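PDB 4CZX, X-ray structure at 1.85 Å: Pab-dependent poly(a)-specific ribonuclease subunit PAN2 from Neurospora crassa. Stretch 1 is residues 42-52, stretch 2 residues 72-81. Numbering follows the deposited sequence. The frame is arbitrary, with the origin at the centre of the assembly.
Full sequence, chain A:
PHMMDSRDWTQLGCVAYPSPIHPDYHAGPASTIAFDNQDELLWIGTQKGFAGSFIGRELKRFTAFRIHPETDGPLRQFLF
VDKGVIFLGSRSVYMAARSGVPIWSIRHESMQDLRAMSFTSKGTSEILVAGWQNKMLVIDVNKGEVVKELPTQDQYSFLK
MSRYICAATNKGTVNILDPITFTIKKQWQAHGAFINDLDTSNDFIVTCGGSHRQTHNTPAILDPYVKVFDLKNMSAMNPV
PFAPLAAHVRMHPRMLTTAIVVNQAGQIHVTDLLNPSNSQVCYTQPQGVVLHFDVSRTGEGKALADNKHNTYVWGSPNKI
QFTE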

# COMPACT_ATOMS: atom_id res chain seq x y z
N LEU A 42 20.13 21.46 15.52
CA LEU A 42 19.29 22.47 14.88
C LEU A 42 18.06 21.78 14.29
O LEU A 42 18.18 20.78 13.56
N TRP A 43 16.88 22.29 14.62
CA TRP A 43 15.62 21.73 14.14
C TRP A 43 15.00 22.58 13.03
O TRP A 43 14.97 23.81 13.12
N ILE A 44 14.50 21.91 11.99
CA ILE A 44 13.89 22.58 10.83
C ILE A 44 12.52 21.98 10.55
O ILE A 44 12.38 20.76 10.52
N GLY A 45 11.51 22.83 10.36
CA GLY A 45 10.18 22.32 10.06
C GLY A 45 9.78 22.52 8.60
O GLY A 45 10.27 23.44 7.96
N THR A 46 8.92 21.64 8.08
CA THR A 46 8.38 21.79 6.71
C THR A 46 6.95 22.30 6.70
O THR A 46 6.27 22.32 7.73
N GLN A 47 6.47 22.65 5.51
CA GLN A 47 5.14 23.21 5.34
C GLN A 47 4.03 22.18 5.56
O GLN A 47 2.85 22.54 5.50
N LYS A 48 4.40 20.92 5.79
CA LYS A 48 3.42 19.86 6.04
C LYS A 48 3.69 19.17 7.38
O LYS A 48 3.13 18.12 7.69
N GLY A 49 4.57 19.75 8.18
CA GLY A 49 4.77 19.23 9.52
C GLY A 49 5.88 18.20 9.72
O GLY A 49 5.94 17.56 10.77
N PHE A 50 6.77 18.03 8.75
CA PHE A 50 7.95 17.22 9.05
C PHE A 50 8.93 18.01 9.91
O PHE A 50 9.14 19.21 9.68
N ALA A 51 9.50 17.34 10.91
CA ALA A 51 10.58 17.90 11.72
C ALA A 51 11.86 17.17 11.37
O ALA A 51 11.89 15.92 11.39
N GLY A 52 12.90 17.92 11.03
CA GLY A 52 14.22 17.33 10.85
C GLY A 52 15.22 17.93 11.82
O GLY A 52 15.22 19.14 12.03
N ASP A 72 -2.61 19.14 8.24
CA ASP A 72 -2.58 20.19 9.26
C ASP A 72 -1.72 21.38 8.84
O ASP A 72 -1.84 22.45 9.41
N GLY A 73 -0.84 21.18 7.87
CA GLY A 73 -0.04 22.28 7.37
C GLY A 73 1.32 22.44 8.03
O GLY A 73 1.95 21.45 8.42
N PRO A 74 1.80 23.69 8.14
CA PRO A 74 3.19 23.93 8.54
C PRO A 74 3.50 23.60 9.99
O PRO A 74 2.63 23.69 10.86
N LEU A 75 4.74 23.21 10.23
CA LEU A 75 5.25 23.11 11.59
C LEU A 75 5.48 24.56 12.01
O LEU A 75 6.26 25.26 11.38
N ARG A 76 4.77 25.01 13.03
CA ARG A 76 4.75 26.45 13.34
C ARG A 76 5.88 26.91 14.25
O ARG A 76 6.39 28.03 14.09
N GLN A 77 6.25 26.06 15.20
CA GLN A 77 7.24 26.44 16.22
C GLN A 77 7.75 25.21 16.99
O GLN A 77 7.03 24.22 17.12
N PHE A 78 9.00 25.31 17.45
CA PHE A 78 9.61 24.34 18.38
C PHE A 78 9.75 24.95 19.77
O PHE A 78 9.91 26.17 19.92
N LEU A 79 9.69 24.11 20.80
CA LEU A 79 10.21 24.46 22.13
C LEU A 79 10.97 23.27 22.67
O LEU A 79 10.70 22.13 22.28
N PHE A 80 11.91 23.53 23.58
CA PHE A 80 12.82 22.50 24.06
C PHE A 80 12.85 22.38 25.57
O PHE A 80 12.97 23.39 26.28
N VAL A 81 12.74 21.14 26.05
CA VAL A 81 12.90 20.82 27.47
C VAL A 81 13.81 19.61 27.62
O VAL A 81 14.21 19.00 26.63

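Stretch 2 enters the contact beside the type I turn Thr46–Gly49 of the hairpin in stretch 1. Asp72 takes no part. Gly73 and Pro74 lie against the turn backbone, and Gly73, at phi 94°, adopts a conformation that calls for glycine. The CA-to-CB bond of Pro74 points sideways, and its ring is C-gamma endo; Pro74 CB is 3.6 Å from Gln47 OE1, and the m,m side chain of Gln47 starts away from stretch 2 but brings its end nearer.

Leu75 makes the one hydrogen bond between the stretches, from its N to Thr46 O (3.1 Å, nearly linear). Its t,t side chain points toward the hairpin, placing CD1 3.7 Å from Ala51 CB and 3.8 Å from Gly45 CA. A CB on Gly45 would clash with Leu75 CB, so the bare glycine leaves room for the leucine. Thr46 itself points away (p), its OG1 accepting from the N atoms of Lys48 and Phe50 and bracing the turn.

Arg76 and Gln77 make no contact. Phe78 (m) points in, and Trp43 CB sits over its ring face, 3.6 Å from the centroid, while Ala51 CB lies at the ring edge, 4.2 Å from Phe78 CE1. Leu79 is out of reach, but Phe80 (m) points in again, its CE1 3.3 Å from CD1 of Trp43 (m), whose indole meets both phenyl rings obliquely.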

# COMPACT_ATOMS: atom_id res chain seq x y z
CB LEU A 42 20.05 23.21 13.78
CG LEU A 42 19.26 24.29 13.03
CD1 LEU A 42 18.97 25.50 13.92
CD2 LEU A 42 20.01 24.73 11.78
CB TRP A 43 14.64 21.57 15.29
CG TRP A 43 15.07 20.50 16.27
CD1 TRP A 43 15.94 20.64 17.31
CD2 TRP A 43 14.66 19.12 16.26
NE1 TRP A 43 16.09 19.43 17.96
CE2 TRP A 43 15.32 18.49 17.34
CE3 TRP A 43 13.80 18.36 15.46
CZ2 TRP A 43 15.14 17.13 17.64
CZ3 TRP A 43 13.63 17.01 15.76
CH2 TRP A 43 14.29 16.41 16.84
CB ILE A 44 14.79 22.44 9.57
CG1 ILE A 44 16.21 22.92 9.86
CG2 ILE A 44 14.16 23.13 8.34
CD1 ILE A 44 17.17 22.73 8.71
CB THR A 46 8.38 20.44 5.90
OG1 THR A 46 7.28 19.62 6.32
CG2 THR A 46 9.70 19.67 6.06
CB GLN A 47 5.00 23.83 3.93
CG GLN A 47 5.98 24.98 3.65
CD GLN A 47 5.73 26.16 4.56
OE1 GLN A 47 4.60 26.37 5.01
NE2 GLN A 47 6.78 26.94 4.85
CB LYS A 48 3.41 18.83 4.91
CG LYS A 48 2.81 19.37 3.59
CD LYS A 48 3.25 18.52 2.40
CE LYS A 48 2.58 17.14 2.40
NZ LYS A 48 3.38 16.10 1.66
CB PHE A 50 8.65 16.75 7.77
CG PHE A 50 8.75 15.25 7.65
CD1 PHE A 50 9.75 14.56 8.33
CD2 PHE A 50 7.86 14.55 6.87
CE1 PHE A 50 9.84 13.17 8.22
CE2 PHE A 50 7.94 13.17 6.76
CZ PHE A 50 8.93 12.48 7.43
CB ALA A 51 10.27 17.75 13.21
CB ASP A 72 -2.06 19.66 10.59
CG ASP A 72 -3.12 18.92 11.39
OD1 ASP A 72 -4.24 18.68 10.86
OD2 ASP A 72 -2.84 18.56 12.55
CB PRO A 74 3.37 25.44 8.31
CG PRO A 74 1.99 26.00 8.24
CD PRO A 74 1.14 24.91 7.65
CB LEU A 75 6.54 22.28 11.64
CG LEU A 75 6.83 21.54 12.95
CD1 LEU A 75 8.08 20.65 12.81
CD2 LEU A 75 7.01 22.52 14.09
CB ARG A 76 3.41 26.82 13.97
CG ARG A 76 2.20 26.42 13.13
CD ARG A 76 1.51 27.63 12.63
NE ARG A 76 0.41 27.35 11.73
CZ ARG A 76 0.25 27.99 10.57
NH1 ARG A 76 1.13 28.91 10.21
NH2 ARG A 76 -0.77 27.68 9.77
CB GLN A 77 6.65 27.45 17.21
CG GLN A 77 7.66 28.15 18.15
CD GLN A 77 6.98 28.87 19.32
OE1 GLN A 77 5.83 29.28 19.21
NE2 GLN A 77 7.68 28.97 20.45
CB PHE A 78 11.01 23.93 17.91
CG PHE A 78 11.08 23.33 16.54
CD1 PHE A 78 10.78 21.99 16.34
CD2 PHE A 78 11.52 24.10 15.47
CE1 PHE A 78 10.88 21.43 15.06
CE2 PHE A 78 11.61 23.54 14.19
CZ PHE A 78 11.29 22.20 13.99
CB LEU A 79 9.10 24.85 23.10
CG LEU A 79 8.45 26.24 23.02
CD1 LEU A 79 7.39 26.35 24.10
CD2 LEU A 79 9.48 27.36 23.16
CB PHE A 80 14.24 22.79 23.55
CG PHE A 80 14.30 22.96 22.07
CD1 PHE A 80 14.32 21.84 21.24
CD2 PHE A 80 14.30 24.22 21.50
CE1 PHE A 80 14.34 21.98 19.86
CE2 PHE A 80 14.33 24.38 20.12
CZ PHE A 80 14.36 23.25 19.30
CB VAL A 81 11.55 20.55 28.16
CG1 VAL A 81 10.60 21.75 27.95
CG2 VAL A 81 10.92 19.29 27.62